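Local structure of T-lymphoma invasion and metastasis-inducing protein 1 (Homo sapiens, 4K2P) at residues 138-141 and 142-145; 228-232 and 233-237. The protein probably acts as an exchange factor that activates the small GTPase Rac, with a PH and coiled-coil region implicated in binding phosphoinositides and the polarity protein Par-3. The protein carries 5 engineered substitutions. One frame throughout, in Å; residues are numbered along the deposited sequence.

Interaction 1: residues 138-141 and 142-145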
loop_
_atom_site.group_PDB
_atom_site.type_symbol
_atom_site.label_atom_id
_atom_site.label_comp_id
_atom_site.label_asym_id
_atom_site.label_seq_id
_atom_site.Cartn_x
_atom_site.Cartn_y
_atom_site.Cartn_z
ATOM N N LYS A 138 -9.352 13.350 -6.663
ATOM C CA LYS A 138 -10.000 14.191 -5.663
ATOM C C LYS A 138 -11.431 13.735 -5.415
ATOM O O LYS A 138 -11.926 13.821 -4.296
ATOM C CB LYS A 138 -9.984 15.651 -6.090
ATOM C CG LYS A 138 -8.592 16.253 -6.080
ATOM C CD LYS A 138 -8.607 17.673 -6.595
ATOM C CE LYS A 138 -7.199 18.237 -6.667
ATOM N NZ LYS A 138 -7.166 19.540 -7.383
ATOM N N SER A 139 -12.090 13.264 -6.466
ATOM C CA SER A 139 -13.459 12.793 -6.357
ATOM C C SER A 139 -13.539 11.528 -5.508
ATOM O O SER A 139 -14.430 11.389 -4.671
ATOM C CB SER A 139 -14.038 12.531 -7.745
ATOM O OG SER A 139 -15.302 11.900 -7.647
ATOM N N GLU A 140 -12.592 10.618 -5.723
ATOM C CA GLU A 140 -12.546 9.352 -5.000
ATOM C C GLU A 140 -12.198 9.604 -3.540
ATOM O O GLU A 140 -12.615 8.867 -2.640
ATOM C CB GLU A 140 -11.527 8.410 -5.638
ATOM C CG GLU A 140 -11.958 7.863 -6.985
ATOM C CD GLU A 140 -13.182 6.968 -6.890
ATOM O OE1 GLU A 140 -13.129 5.956 -6.164
ATOM O OE2 GLU A 140 -14.197 7.277 -7.546
ATOM N N ILE A 141 -11.423 10.657 -3.321
ATOM C CA ILE A 141 -11.038 11.064 -1.985
ATOM C C ILE A 141 -12.286 11.573 -1.268
ATOM O O ILE A 141 -12.555 11.191 -0.133
ATOM C CB ILE A 141 -9.922 12.138 -2.043
ATOM C CG1 ILE A 141 -8.581 11.460 -2.341
ATOM C CG2 ILE A 141 -9.841 12.945 -0.749
ATOM C CD1 ILE A 141 -7.473 12.410 -2.732
ATOM N N LYS A 142 -13.069 12.395 -1.954
ATOM C CA LYS A 142 -14.299 12.925 -1.383
ATOM C C LYS A 142 -15.259 11.797 -1.023
ATOM O O LYS A 142 -15.895 11.824 0.033
ATOM C CB LYS A 142 -14.973 13.892 -2.355
ATOM C CG LYS A 142 -14.269 15.237 -2.492
ATOM C CD LYS A 142 -15.053 16.174 -3.401
ATOM C CE LYS A 142 -14.320 17.491 -3.639
ATOM N NZ LYS A 142 -13.211 17.352 -4.636
ATOM N N LYS A 143 -15.346 10.794 -1.886
ATOM C CA LYS A 143 -16.258 9.684 -1.655
ATOM C C LYS A 143 -15.858 8.895 -0.426
ATOM O O LYS A 143 -16.711 8.515 0.379
ATOM C CB LYS A 143 -16.314 8.760 -2.870
ATOM C CG LYS A 143 -17.155 9.311 -4.004
ATOM C CD LYS A 143 -17.185 8.349 -5.175
ATOM C CE LYS A 143 -17.846 8.973 -6.392
ATOM N NZ LYS A 143 -17.841 8.035 -7.552
ATOM N N LEU A 144 -14.558 8.676 -0.269
ATOM C CA LEU A 144 -14.045 7.933 0.867
ATOM C C LEU A 144 -14.280 8.672 2.173
ATOM O O LEU A 144 -14.559 8.050 3.184
ATOM C CB LEU A 144 -12.552 7.646 0.694
ATOM C CG LEU A 144 -12.256 6.446 -0.202
ATOM C CD1 LEU A 144 -10.813 6.508 -0.699
ATOM C CD2 LEU A 144 -12.524 5.155 0.552
ATOM N N GLU A 145 -14.145 9.992 2.158
ATOM C CA GLU A 145 -14.382 10.797 3.346
ATOM C C GLU A 145 -15.863 10.752 3.745
ATOM O O GLU A 145 -16.195 10.773 4.933
ATOM C CB GLU A 145 -13.929 12.241 3.124
ATOM C CG GLU A 145 -12.413 12.401 2.978
ATOM C CD GLU A 145 -11.989 13.848 2.764
ATOM O OE1 GLU A 145 -12.616 14.550 1.954
ATOM O OE2 GLU A 145 -11.019 14.290 3.413
HETATM O O HOH W 1 -10.833 15.833 -2.691
HETATM O O HOH W 2 -15.467 9.428 -8.894
#
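E140 and K143 meet on one flank of an alpha-helix, their side chains crossing at an angle with a long salt bridge of 3.7 Å between OE2 of E140 and NZ of K143. The glutamate chain folds at its second torsion (chi2 -65°), which turns the carboxylate along the helix to the lysine, whereas K143 runs extended to reach it. A water completes this loose polar edge: it donates to OE2 of E140 at 2.8 Å and accepts from NZ of K143 at 3.1 Å. The short side chain of S139 puts OG on the same flank, where it bonds this water at 2.8 Å. K142 bends only at its last torsion (chi4 78°), swinging NZ back over the previous turn; there a second water, a donor to O of K138, receives a weak bond from NZ. Long, flexible lysines fit such exposed positions.

The tight part is the backbone. N of K142 donates to O of K138 at 3.0 Å, and the same i to i+4 step joins K143 to S139, L144 to E140 and E145 to I141. CG of E145 rests 3.3 Å from O of I141, and the two side chains lie side by side, pointing the same way.

All of this lies on helix 133-161, which packs on helix 168-203. I141 and L144, branched and apolar, are buried against that helix: I141 touches L192 and F195, L144 touches F195. K138 lies on Q203, and the carboxylate of E145 forms a salt bridge with R196.

Interaction 2: residues 228-232 and 233-237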
loop_
_atom_site.group_PDB
_atom_site.type_symbol
_atom_site.label_atom_id
_atom_site.label_comp_id
_atom_site.label_asym_id
_atom_site.label_seq_id
_atom_site.Cartn_x
_atom_site.Cartn_y
_atom_site.Cartn_z
ATOM N N LEU A 228 4.273 -9.967 12.746
ATOM C CA LEU A 228 5.142 -9.747 11.596
ATOM C C LEU A 228 6.496 -9.144 11.964
ATOM O O LEU A 228 7.454 -9.264 11.203
ATOM C CB LEU A 228 4.460 -8.822 10.589
ATOM C CG LEU A 228 3.287 -9.370 9.795
ATOM C CD1 LEU A 228 2.680 -8.248 8.985
ATOM C CD2 LEU A 228 3.740 -10.509 8.906
ATOM N N GLY A 229 6.575 -8.495 13.121
ATOM C CA GLY A 229 7.813 -7.860 13.531
ATOM C C GLY A 229 8.001 -6.480 12.927
ATOM O O GLY A 229 9.122 -5.979 12.867
ATOM N N ILE A 230 6.919 -5.875 12.446
ATOM C CA ILE A 230 7.011 -4.560 11.820
ATOM C C ILE A 230 5.696 -3.781 11.961
ATOM O O ILE A 230 4.633 -4.281 11.630
ATOM C CB ILE A 230 7.410 -4.697 10.313
ATOM C CG1 ILE A 230 7.421 -3.342 9.602
ATOM C CG2 ILE A 230 6.510 -5.695 9.590
ATOM C CD1 ILE A 230 8.443 -2.378 10.151
ATOM N N PHE A 231 5.797 -2.565 12.493
ATOM C CA PHE A 231 4.692 -1.617 12.578
ATOM C C PHE A 231 5.000 -0.456 11.663
ATOM O O PHE A 231 5.799 0.414 12.001
ATOM C CB PHE A 231 4.494 -1.092 14.004
ATOM C CG PHE A 231 4.075 -2.134 14.991
ATOM C CD1 PHE A 231 5.001 -3.014 15.528
ATOM C CD2 PHE A 231 2.755 -2.225 15.398
ATOM C CE1 PHE A 231 4.613 -3.971 16.452
ATOM C CE2 PHE A 231 2.360 -3.178 16.320
ATOM C CZ PHE A 231 3.285 -4.055 16.843
ATOM N N SER A 232 4.346 -0.434 10.513
ATOM C CA SER A 232 4.585 0.594 9.519
ATOM C C SER A 232 3.383 0.683 8.598
ATOM O O SER A 232 2.518 -0.186 8.606
ATOM C CB SER A 232 5.834 0.274 8.710
ATOM O OG SER A 232 5.573 -0.852 7.883
ATOM N N VAL A 233 3.327 1.745 7.811
ATOM C CA VAL A 233 2.301 1.881 6.794
ATOM C C VAL A 233 2.330 0.672 5.872
ATOM O O VAL A 233 1.289 0.203 5.450
ATOM C CB VAL A 233 2.487 3.175 5.984
ATOM C CG1 VAL A 233 1.531 3.220 4.791
ATOM C CG2 VAL A 233 2.252 4.375 6.885
ATOM N N SER A 234 3.518 0.157 5.576
ATOM C CA SER A 234 3.646 -0.951 4.629
ATOM C C SER A 234 3.043 -2.258 5.145
ATOM O O SER A 234 2.418 -2.992 4.382
ATOM C CB SER A 234 5.114 -1.176 4.266
ATOM O OG SER A 234 5.629 -0.055 3.575
ATOM N N SER A 235 3.249 -2.570 6.422
ATOM C CA SER A 235 2.695 -3.794 6.990
ATOM C C SER A 235 1.187 -3.650 7.232
ATOM O O SER A 235 0.433 -4.606 7.096
ATOM C CB SER A 235 3.420 -4.154 8.288
ATOM O OG SER A 235 3.231 -3.156 9.272
ATOM N N PHE A 236 0.768 -2.442 7.590
ATOM C CA PHE A 236 -0.639 -2.117 7.788
ATOM C C PHE A 236 -1.360 -2.351 6.469
ATOM O O PHE A 236 -2.378 -3.034 6.415
ATOM C CB PHE A 236 -0.768 -0.662 8.256
ATOM C CG PHE A 236 -2.155 -0.247 8.671
ATOM C CD1 PHE A 236 -3.202 -1.155 8.748
ATOM C CD2 PHE A 236 -2.404 1.073 8.995
ATOM C CE1 PHE A 236 -4.470 -0.746 9.137
ATOM C CE2 PHE A 236 -3.669 1.483 9.390
ATOM C CZ PHE A 236 -4.702 0.573 9.455
ATOM N N HIS A 237 -0.788 -1.809 5.397
ATOM C CA HIS A 237 -1.362 -1.946 4.070
ATOM C C HIS A 237 -1.405 -3.402 3.664
ATOM O O HIS A 237 -2.399 -3.850 3.129
ATOM C CB HIS A 237 -0.586 -1.154 3.021
ATOM C CG HIS A 237 -1.210 -1.221 1.663
ATOM N ND1 HIS A 237 -0.481 -1.194 0.494
ATOM C CD2 HIS A 237 -2.506 -1.335 1.291
ATOM C CE1 HIS A 237 -1.299 -1.281 -0.538
ATOM N NE2 HIS A 237 -2.533 -1.371 -0.080
#
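A serine N-cap starts helix 233-241, with S232 as the cap and S235 as the residue it grips in the first turn. OG of S232 accepts from N of S235 at 3.2 Å in a nearly straight bond (161° at the hydrogen), supplying an acceptor to an amide that has no preceding helical turn to serve it. With an alanine here in place of the serine, the amide of S235 would probably lose its capping acceptor, and the first turn would be less firmly held. The hydroxyl gets there because it sits between the backbone N and the carbonyl carbon (chi1 70°), facing the opening turn. The carbonyl of the same residue begins the regular helical pattern, its O taking the amide of F236 at 3.0 Å.

S235 returns the contact. Its OG lies 3.0 Å from O of I230 and 3.1 Å from O of S232, and its single proton can serve one or the other, so the hydroxyl ties the incoming loop to the helix either way. Beside it, CB of S235 packs 3.7 Å from CG2 of I230; serine is small enough to combine this apolar touch with a buried polar one.

G229 has a positive phi of 83°, where a side chain would collide with the preceding carbonyl, and it closes helix 219-228 in a Schellman motif in which N of I230 bonds to O of M225. The turn thus joins two helices: L228, I230 and S235 face strand 10-23, while V233 and F236 pack against helices 168-203 and 210-214.

Overall arrangement
Helix 168-203 is the element both contacts share: interaction 1 lays I141 and L144 against it, and interaction 2 sets V233, F236 and H237 on it. They do not touch, their centres being 25 Å apart on opposite sides of the chain's centre. Interaction 1, mid-helix in a long helical pair, is half surface, with charged side chains and waters on one flank and mainly hydrophobic contact, with one salt bridge, on the other. Interaction 2 is largely buried, lies nearer the chain's centre and also meets strand 10-23 of the antiparallel sheet. Its polar groups are short serine hydroxyls that serve backbone atoms at a helix start, whereas interaction 1 adds a long salt bridge and water-mediated bonds to regular backbone bonding.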